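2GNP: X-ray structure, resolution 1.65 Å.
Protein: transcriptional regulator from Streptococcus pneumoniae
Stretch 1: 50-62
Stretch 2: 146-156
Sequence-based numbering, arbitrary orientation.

Stretch 1 50-62: VLRNLIDDNMKIG
Stretch 2, residues 146-156: NSWKDLDIAVV

Stretch 1 enters as the end of a helix, residues 50-54, and leaves as a strand, 60-62. I55 is the first residue to leave helical phi/psi (-76/122). A type II turn from D56 to M59 follows, with N58 at 76/-1. Stretch 2 begins in a helix that reaches S147, makes a type I turn from S147 to D150, and becomes a strand at 153-156.

The two strands pair in parallel. Their axes differ by 19° and approach to 4.6 Å. I61 bridges I153, CA to CA 4.7 Å, and G62 bridges A154, CA to CA 4.5 Å. The backbone hydrogen bonds follow this register. I153 N donates to K60 O at 3.2 Å, G62 N to I153 O at 2.9 Å, and V155 N to G62 O at 2.8 Å. K60 O also accepts from D152 N at 2.7 Å, so two successive amides converge on one carbonyl. CA-H...O contacts supplement the ladder: I61 CA to I153 O, 3.4 Å, and A154 CA to G62 O, 3.3 Å.

The polar side chains gather at the start of the pairing. D152, chi1 m, turns its carboxylate back to K60, and K60 N donates to D152 OD2 at 2.8 Å with a nearly straight angle of 170°. K60 is thus held through both its amide and its carbonyl by D152. A water lies 2.6 Å from D152 OD2 and 2.8 Å from N58 O, joining the turn to the same carboxylate. The CA-to-CB bond of K60 points toward the other stretch, and the side chain is m, t, p, t. Its NZ forms a salt bridge with D150 OD1 (chi1 p) at 3.2 Å and donates to S147 OG at 3.0 Å.

The apolar contacts centre on I153, chi1 m and chi2 t. It shares a sheet face with I61; I61 CG1 is 4.0 Å from I153 CB. The helix packs over this face, its axis 10.8 Å from that of strand 153-156 and nearly antiparallel at 163°. I153 CD1 meets L54 CB at 3.9 Å and the selenium of M59, a selenomethionine, SE to CD1 3.6 Å. L51 (t, p) places CD1 3.7 Å from V155 CG2 and 4.3 Å from I153 CG2. V155, chi1 t, also has CG2 4.3 Å from I61 CG2.

G62 leaves room for L151, whose CD1 lies 3.9 Å from G62 CA. An ideal CB on G62 would fall 2.8 Å from L151 CD1, a clash. The two stretches bury 654 Å² in all.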

# COMPACT_ATOMS: atom_id res chain seq x y z
N VAL A 50 9.58 -9.10 8.47
CA VAL A 50 8.17 -9.24 8.83
C VAL A 50 7.43 -10.00 7.72
O VAL A 50 6.73 -11.00 7.97
CB VAL A 50 7.50 -7.90 9.08
CG1 VAL A 50 6.02 -8.11 9.02
CG2 VAL A 50 7.93 -7.31 10.47
N LEU A 51 7.62 -9.60 6.46
CA LEU A 51 6.85 -10.27 5.38
C LEU A 51 7.27 -11.76 5.19
O LEU A 51 6.44 -12.66 5.02
CB LEU A 51 7.02 -9.50 4.07
CG LEU A 51 6.27 -10.07 2.88
CD1 LEU A 51 4.76 -10.07 3.16
CD2 LEU A 51 6.54 -9.17 1.65
N ARG A 52 8.58 -12.02 5.25
CA ARG A 52 9.05 -13.38 5.05
C ARG A 52 8.39 -14.33 6.09
O ARG A 52 7.99 -15.46 5.79
CB ARG A 52 10.60 -13.43 5.11
CG ARG A 52 11.15 -14.86 5.00
CD ARG A 52 12.67 -14.90 4.93
NE ARG A 52 13.16 -16.24 4.53
CZ ARG A 52 13.34 -17.29 5.34
NH1 ARG A 52 12.95 -17.25 6.62
NH2 ARG A 52 13.83 -18.42 4.84
N ASN A 53 8.27 -13.84 7.33
CA ASN A 53 7.62 -14.62 8.39
C ASN A 53 6.12 -14.88 8.21
O ASN A 53 5.56 -15.86 8.74
CB ASN A 53 7.91 -13.95 9.73
CG ASN A 53 9.28 -14.33 10.26
OD1 ASN A 53 9.83 -15.38 9.88
ND2 ASN A 53 9.84 -13.49 11.15
N LEU A 54 5.47 -13.96 7.50
CA LEU A 54 4.05 -14.05 7.19
C LEU A 54 3.79 -15.06 6.10
O LEU A 54 2.73 -15.70 6.07
CB LEU A 54 3.48 -12.68 6.79
CG LEU A 54 3.46 -11.55 7.84
CD1 LEU A 54 2.85 -10.28 7.22
CD2 LEU A 54 2.75 -11.97 9.15
N ILE A 55 4.75 -15.21 5.18
CA ILE A 55 4.54 -16.07 4.03
C ILE A 55 4.65 -17.55 4.38
O ILE A 55 5.67 -18.02 4.90
CB ILE A 55 5.44 -15.69 2.82
CG1 ILE A 55 5.14 -14.23 2.40
CG2 ILE A 55 5.19 -16.63 1.64
CD1 ILE A 55 6.17 -13.58 1.36
N ASP A 56 3.57 -18.26 4.11
CA ASP A 56 3.51 -19.70 4.32
C ASP A 56 2.97 -20.40 3.09
O ASP A 56 2.49 -19.78 2.16
CB ASP A 56 2.55 -19.97 5.50
CG ASP A 56 3.14 -19.56 6.86
OD1 ASP A 56 4.35 -19.79 7.13
OD2 ASP A 56 2.35 -19.07 7.70
N ASP A 57 3.08 -21.72 3.07
CA ASP A 57 2.41 -22.51 2.05
C ASP A 57 0.97 -22.12 1.78
O ASP A 57 0.22 -21.73 2.73
CB ASP A 57 2.35 -24.00 2.40
CG ASP A 57 3.72 -24.60 2.64
OD1 ASP A 57 4.77 -24.06 2.18
OD2 ASP A 57 3.70 -25.65 3.32
N ASN A 58 0.62 -22.20 0.51
CA ASN A 58 -0.75 -22.11 -0.00
C ASN A 58 -1.32 -20.66 -0.03
O ASN A 58 -2.44 -20.45 -0.49
CB ASN A 58 -1.69 -23.03 0.80
CG ASN A 58 -1.28 -24.47 0.75
OD1 ASN A 58 -0.93 -25.00 -0.32
ND2 ASN A 58 -1.33 -25.13 1.91
N MSE A 59 -0.56 -19.69 0.41
CA MSE A 59 -1.11 -18.33 0.53
C MSE A 59 -1.26 -17.58 -0.79
O MSE A 59 -0.45 -17.80 -1.71
CB MSE A 59 -0.23 -17.55 1.47
CG MSE A 59 -0.43 -18.04 2.90
SE MSE A 59 0.36 -16.71 3.92
CE MSE A 59 -0.31 -17.20 5.70
N LYS A 60 -2.31 -16.72 -0.87
CA LYS A 60 -2.60 -15.82 -1.97
C LYS A 60 -2.20 -14.44 -1.48
O LYS A 60 -2.73 -13.97 -0.46
CB LYS A 60 -4.09 -15.90 -2.31
CG LYS A 60 -4.49 -17.27 -2.87
CD LYS A 60 -5.97 -17.29 -3.20
CE LYS A 60 -6.18 -16.79 -4.60
NZ LYS A 60 -7.56 -17.11 -5.05
N ILE A 61 -1.25 -13.81 -2.21
CA ILE A 61 -0.65 -12.59 -1.73
C ILE A 61 -0.78 -11.51 -2.81
O ILE A 61 -0.34 -11.74 -3.94
CB ILE A 61 0.86 -12.82 -1.33
CG1 ILE A 61 1.01 -13.89 -0.23
CG2 ILE A 61 1.51 -11.51 -0.93
CD1 ILE A 61 2.43 -14.50 -0.10
N GLY A 62 -1.39 -10.38 -2.44
CA GLY A 62 -1.52 -9.21 -3.38
C GLY A 62 -0.45 -8.14 -3.14
O GLY A 62 -0.11 -7.87 -2.01
N ASN A 146 -12.09 -12.36 -8.44
CA ASN A 146 -12.44 -13.30 -7.36
C ASN A 146 -11.30 -13.41 -6.35
O ASN A 146 -11.54 -13.45 -5.17
CB ASN A 146 -12.79 -14.66 -7.92
CG ASN A 146 -14.18 -14.66 -8.60
OD1 ASN A 146 -14.98 -13.77 -8.35
ND2 ASN A 146 -14.46 -15.70 -9.40
N SER A 147 -10.09 -13.45 -6.86
CA SER A 147 -8.93 -13.53 -6.01
C SER A 147 -8.79 -12.32 -5.08
O SER A 147 -8.39 -12.46 -3.93
CB SER A 147 -7.65 -13.82 -6.84
OG SER A 147 -7.64 -15.17 -7.38
N TRP A 148 -9.15 -11.12 -5.55
CA TRP A 148 -9.19 -9.96 -4.65
C TRP A 148 -10.11 -10.11 -3.44
O TRP A 148 -9.94 -9.38 -2.45
CB TRP A 148 -9.61 -8.71 -5.42
CG TRP A 148 -8.59 -8.12 -6.35
CD1 TRP A 148 -7.19 -8.26 -6.30
CD2 TRP A 148 -8.86 -7.20 -7.39
NE1 TRP A 148 -6.61 -7.53 -7.28
CE2 TRP A 148 -7.61 -6.86 -7.99
CE3 TRP A 148 -10.06 -6.63 -7.93
CZ2 TRP A 148 -7.51 -5.99 -9.06
CZ3 TRP A 148 -9.94 -5.76 -9.03
CH2 TRP A 148 -8.69 -5.44 -9.58
N LYS A 149 -11.07 -11.04 -3.53
CA LYS A 149 -12.01 -11.28 -2.44
C LYS A 149 -11.52 -12.32 -1.45
O LYS A 149 -12.15 -12.51 -0.41
CB LYS A 149 -13.41 -11.62 -2.97
CG LYS A 149 -13.96 -10.46 -3.85
CD LYS A 149 -15.26 -10.79 -4.55
CE LYS A 149 -15.86 -9.56 -5.27
NZ LYS A 149 -15.80 -8.22 -4.54
N ASP A 150 -10.43 -13.01 -1.78
CA ASP A 150 -9.96 -14.01 -0.85
C ASP A 150 -8.42 -14.10 -0.70
O ASP A 150 -7.83 -15.18 -0.47
CB ASP A 150 -10.64 -15.37 -1.12
CG ASP A 150 -9.95 -16.14 -2.14
OD1 ASP A 150 -9.51 -15.53 -3.14
OD2 ASP A 150 -9.79 -17.37 -1.91
N LEU A 151 -7.79 -12.92 -0.74
CA LEU A 151 -6.35 -12.88 -0.49
C LEU A 151 -6.05 -13.12 0.98
O LEU A 151 -6.83 -12.78 1.88
CB LEU A 151 -5.79 -11.53 -0.84
CG LEU A 151 -5.82 -11.28 -2.36
CD1 LEU A 151 -5.29 -9.83 -2.54
CD2 LEU A 151 -5.04 -12.29 -3.22
N ASP A 152 -4.89 -13.74 1.21
CA ASP A 152 -4.39 -13.94 2.57
C ASP A 152 -3.59 -12.74 3.08
O ASP A 152 -3.68 -12.39 4.25
CB ASP A 152 -3.49 -15.17 2.63
CG ASP A 152 -4.27 -16.44 2.36
OD1 ASP A 152 -5.12 -16.79 3.21
OD2 ASP A 152 -4.14 -17.01 1.28
N ILE A 153 -2.76 -12.17 2.20
CA ILE A 153 -1.87 -11.06 2.59
C ILE A 153 -1.97 -10.03 1.48
O ILE A 153 -2.16 -10.39 0.34
CB ILE A 153 -0.43 -11.52 2.66
CG1 ILE A 153 -0.29 -12.54 3.81
CG2 ILE A 153 0.51 -10.30 2.80
CD1 ILE A 153 1.12 -13.21 3.76
N ALA A 154 -1.97 -8.77 1.87
CA ALA A 154 -1.75 -7.66 0.89
C ALA A 154 -0.51 -6.94 1.37
O ALA A 154 -0.34 -6.77 2.57
CB ALA A 154 -2.90 -6.72 0.90
N VAL A 155 0.30 -6.46 0.43
CA VAL A 155 1.51 -5.65 0.72
C VAL A 155 1.36 -4.39 -0.08
O VAL A 155 1.33 -4.47 -1.29
CB VAL A 155 2.81 -6.39 0.36
CG1 VAL A 155 4.07 -5.66 0.97
CG2 VAL A 155 2.73 -7.87 0.94
N VAL A 156 1.35 -3.24 0.60
CA VAL A 156 1.01 -1.97 -0.08
C VAL A 156 1.89 -0.80 0.45
O VAL A 156 2.37 -0.80 1.60
CB VAL A 156 -0.49 -1.60 0.14
CG1 VAL A 156 -1.41 -2.71 -0.35
CG2 VAL A 156 -0.78 -1.19 1.62
O HOH W 1 -4.81 -19.46 0.71